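Local coordinates for calcium-dependent protein kinase, putative (Plasmodium falciparum, PDB 3MSE), which probably phosphorylates serine and threonine residues of proteins under calcium control, its C-terminal EF-hand domain, the part present here, binding calcium ions, at the interface of chains A and B. Sequence-based numbering; all coordinates share one arbitrary frame. Chains: chain A/B, Calcium-dependent protein kinase, putative.

Contact 1: the interface of chains A and B. Residues chain A 44, 65, 95, 98-99; chain B 6-7, 9-10.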
# COMPACT_ATOMS: atom_id res chain seq x y z
N LEU A 44 1.26 -8.04 -16.93
CA LEU A 44 1.01 -9.46 -17.07
C LEU A 44 -0.45 -9.71 -17.43
O LEU A 44 -0.75 -10.43 -18.39
CB LEU A 44 1.38 -10.19 -15.79
CG LEU A 44 1.49 -11.72 -15.85
CD1 LEU A 44 2.61 -12.14 -16.81
CD2 LEU A 44 1.73 -12.27 -14.45
N LEU A 65 0.57 -20.30 -18.59
CA LEU A 65 1.26 -21.05 -17.52
C LEU A 65 1.92 -22.33 -18.10
O LEU A 65 3.05 -22.69 -17.74
CB LEU A 65 0.33 -21.37 -16.34
CG LEU A 65 -0.24 -20.19 -15.49
CD1 LEU A 65 -1.03 -20.64 -14.22
CD2 LEU A 65 0.82 -19.15 -15.12
N PHE A 95 -6.95 -11.93 -9.94
CA PHE A 95 -5.68 -12.33 -10.53
C PHE A 95 -4.58 -11.77 -9.67
O PHE A 95 -3.62 -12.44 -9.32
CB PHE A 95 -5.56 -11.77 -11.96
CG PHE A 95 -4.26 -12.14 -12.66
CD1 PHE A 95 -3.31 -11.17 -12.96
CD2 PHE A 95 -4.00 -13.46 -13.04
CE1 PHE A 95 -2.12 -11.51 -13.63
CE2 PHE A 95 -2.81 -13.82 -13.71
CZ PHE A 95 -1.88 -12.86 -14.00
N GLY A 98 -3.70 -13.39 -6.28
CA GLY A 98 -2.88 -14.60 -6.33
C GLY A 98 -1.45 -14.37 -6.77
O GLY A 98 -0.61 -15.24 -6.55
N CYS A 99 -1.19 -13.20 -7.37
CA CYS A 99 0.13 -12.86 -7.92
C CYS A 99 0.99 -12.05 -6.97
O CYS A 99 2.22 -12.03 -7.11
CB CYS A 99 0.02 -12.08 -9.23
SG CYS A 99 -0.62 -12.99 -10.61
N VAL B 6 6.29 -14.27 -9.22
CA VAL B 6 4.84 -14.29 -9.48
C VAL B 6 4.34 -15.74 -9.57
O VAL B 6 3.29 -16.09 -9.00
CB VAL B 6 4.45 -13.47 -10.74
CG1 VAL B 6 2.99 -13.72 -11.13
CG2 VAL B 6 4.68 -11.97 -10.47
N LEU B 7 5.12 -16.59 -10.23
CA LEU B 7 4.80 -18.02 -10.32
C LEU B 7 4.78 -18.70 -8.97
O LEU B 7 3.84 -19.45 -8.67
CB LEU B 7 5.77 -18.72 -11.28
CG LEU B 7 5.66 -18.26 -12.72
CD1 LEU B 7 6.70 -18.98 -13.59
CD2 LEU B 7 4.22 -18.47 -13.26
N ASN B 9 4.34 -17.14 -6.13
CA ASN B 9 3.22 -16.54 -5.39
C ASN B 9 1.95 -17.34 -5.71
O ASN B 9 1.25 -17.75 -4.82
CB ASN B 9 3.01 -15.05 -5.74
CG ASN B 9 4.12 -14.15 -5.21
OD1 ASN B 9 4.78 -14.47 -4.22
ND2 ASN B 9 4.31 -12.98 -5.85
N MET B 10 1.68 -17.58 -6.99
CA MET B 10 0.52 -18.39 -7.38
C MET B 10 0.52 -19.79 -6.74
O MET B 10 -0.51 -20.27 -6.26
CB MET B 10 0.45 -18.54 -8.90
CG MET B 10 0.24 -17.26 -9.65
SD MET B 10 0.31 -17.62 -11.40
CE MET B 10 0.06 -16.04 -12.20
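The short N-terminal helix 4-13 of chain B lies against the N-terminal EF-hand pair of chain A, with B:Val6, B:Leu7 and B:Met10 meeting A:Leu44, A:Leu65, A:Phe95 and A:Cys99. Among these residues B:Met10 has the largest surface hidden by the partner. Its CG stands anti to the carbonyl carbon (chi1 -64°) and the chain runs on fully extended, which brings the methyl CE up against both A:Cys99 and the rim of A:Phe95. CE comes to 3.5 Å from A:Cys99 SG. The thioether chain runs obliquely to the A:Phe95 side chain and meets it at the CE2 corner, 3.9 Å from CE. The B:Met10 sulfur SD passes 4.1 Å from A:Leu65 CD2. A:Cys99 SG also lies over one face of the A:Phe95 ring, towards its rim, so the thiol packs against its own chain's aromatic ring as well as against B:Met10 and B:Val6. B:Val6 uses its CG1 branch, which faces A:Cys99 SG at 3.7 Å and meets A:Leu44 CD2 at 3.8 Å; B:Val6 and A:Leu44 point at each other tip to tip. B:Leu7 and A:Leu65 instead pass alongside in opposite directions, touching through their CD2 methyls at 3.9 Å.

At the polar rim, the B:Asn9 side-chain amide ND2 donates a hydrogen bond of 2.6 Å to the backbone carbonyl A:Cys99 O. The bond is bent, 142° at the hydrogen; the donor stands above the carbonyl plane, off the lone-pair direction, and the acceptor is tilted from the plane of the amide. This carbonyl belongs to the last residue of helix 92-99, so B:Asn9 probably helps cap the C-terminal end of that helix.

Helix 18-48 supplies A:Leu44, helix 58-67 A:Leu65, and helix 92-99 the remaining chain A residues. The apolar groove between these three helices thus receives one face of the partner's helix 4-13.

Contact 2: the interface of chains A and B. Residues chain A 13, 24-25, 27-28, 180; chain B 97, 102.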
# COMPACT_ATOMS: atom_id res chain seq x y z
N TYR A 13 0.40 19.53 2.78
CA TYR A 13 1.81 19.11 2.86
C TYR A 13 2.73 20.30 3.16
O TYR A 13 3.63 20.20 4.00
CB TYR A 13 2.19 18.46 1.54
CG TYR A 13 3.55 17.78 1.48
CD1 TYR A 13 3.75 16.51 2.04
CD2 TYR A 13 4.60 18.35 0.78
CE1 TYR A 13 4.98 15.86 1.94
CE2 TYR A 13 5.84 17.71 0.68
CZ TYR A 13 6.01 16.46 1.26
OH TYR A 13 7.23 15.83 1.16
N ILE A 24 7.56 11.30 5.56
CA ILE A 24 6.57 10.99 4.52
C ILE A 24 7.26 10.42 3.27
O ILE A 24 6.74 9.49 2.65
CB ILE A 24 5.69 12.24 4.10
CG1 ILE A 24 4.81 12.76 5.25
CG2 ILE A 24 4.87 11.91 2.88
CD1 ILE A 24 3.57 11.90 5.57
N ASN A 25 8.40 10.98 2.87
CA ASN A 25 9.15 10.46 1.70
C ASN A 25 9.63 8.99 1.81
O ASN A 25 9.64 8.27 0.81
CB ASN A 25 10.34 11.37 1.34
CG ASN A 25 9.96 12.46 0.35
OD1 ASN A 25 10.21 12.33 -0.84
ND2 ASN A 25 9.35 13.53 0.86
N MET A 27 7.93 6.65 3.49
CA MET A 27 6.70 5.94 3.16
C MET A 27 6.37 6.01 1.68
O MET A 27 5.87 5.03 1.10
CB MET A 27 5.55 6.48 4.00
CG MET A 27 5.67 6.12 5.47
SD MET A 27 4.15 6.55 6.35
CE MET A 27 4.40 8.30 6.55
N ALA A 28 6.65 7.15 1.06
CA ALA A 28 6.39 7.34 -0.36
C ALA A 28 7.24 6.40 -1.20
O ALA A 28 6.78 5.90 -2.24
CB ALA A 28 6.65 8.77 -0.77
N PHE A 180 -1.87 13.98 9.73
CA PHE A 180 -2.65 13.63 8.55
C PHE A 180 -4.01 14.33 8.57
O PHE A 180 -4.87 14.06 7.75
CB PHE A 180 -2.85 12.11 8.45
CG PHE A 180 -1.57 11.31 8.37
CD1 PHE A 180 -0.40 11.85 7.83
CD2 PHE A 180 -1.54 9.99 8.82
CE1 PHE A 180 0.78 11.09 7.76
CE2 PHE A 180 -0.36 9.22 8.75
CZ PHE A 180 0.79 9.78 8.22
OXT PHE A 180 -4.29 15.20 9.41
N ALA B 97 5.02 12.16 -2.69
CA ALA B 97 4.90 12.37 -1.26
C ALA B 97 3.95 13.55 -0.93
O ALA B 97 3.21 13.49 0.03
CB ALA B 97 6.26 12.62 -0.65
N TRP B 102 -2.36 10.84 2.79
CA TRP B 102 -1.82 9.91 3.77
C TRP B 102 -2.82 9.49 4.86
O TRP B 102 -2.62 8.49 5.53
CB TRP B 102 -0.50 10.45 4.35
CG TRP B 102 0.57 10.46 3.28
CD1 TRP B 102 0.99 11.53 2.55
CD2 TRP B 102 1.29 9.33 2.78
NE1 TRP B 102 1.94 11.14 1.63
CE2 TRP B 102 2.14 9.79 1.76
CE3 TRP B 102 1.30 7.97 3.11
CZ2 TRP B 102 3.01 8.94 1.06
CZ3 TRP B 102 2.15 7.12 2.41
CH2 TRP B 102 3.00 7.61 1.41
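Apolar packing around B:Trp102 dominates this patch, where the indole lies along helix 18-48 of chain A. A:Ile24 and B:Trp102 lie alongside each other, pointing opposite ways. With CG1 beside the backbone N (chi1 -64°), the CG2 branch of A:Ile24 stands opposite that nitrogen, and its methyl packs on the pyrrole part of the indole, 3.6 Å from B:Trp102 CE2. CD1 of the same residue lies over one face, towards the rim. Further along the ring, the six-membered portion meets the helix itself: B:Trp102 CZ3 is 3.8 Å from A:Met27 CB, and B:Trp102 CH2 approaches A:Ala28 CA equally closely. It is therefore the base of the methionine side chain that touches the indole. B:Ala97 packs its CB methyl against the same helix, 3.9 Å from A:Ala28 CB, and also against the amide group of A:Asn25.

A CH-pi contact adds the C-terminal residue. B:Trp102 CB rests over the face of the A:Phe180 ring, 3.9 Å from its centroid and displaced towards the rim, with the two side chains crossing at an angle.

One hydrogen bond within chain B positions the indole. B:Trp102 NE1 donates to the backbone carbonyl B:Ala97 O over 3.1 Å, nearly straight at 162°, and the oxygen lies in the indole plane at its edge. This bond should help fix the rotation of the indole against A:Ile24. The same carbonyl oxygen, B:Ala97 O, lies off the plane of the A:Tyr13 ring, near its rim, 3.5 Å from CE1.

In the fold, B:Ala97 sits in helix 92-99 and B:Trp102 in the loop just beyond it. Chain A meets them with the N-terminal part of its long helix 18-48, the end of helix 4-13, and its C-terminal residue, which follows helix 169-177.

The centres of contact 1 and contact 2 lie about 30 Å apart on one two-fold symmetric interface, and each recurs with the chains exchanged. Helix 18-48 of chain A serves both, near its C-terminal end in contact 1 and in its N-terminal part in contact 2, whereas helices 4-13 and 92-99 swap chains. Each N-terminal segment thus reaches across to the other copy's EF-hand pair, and contact 2 adds the C-terminal residue. Such a reciprocal exchange would favour a paired assembly, although the structure alone does not show that the full-length kinase dimerises this way.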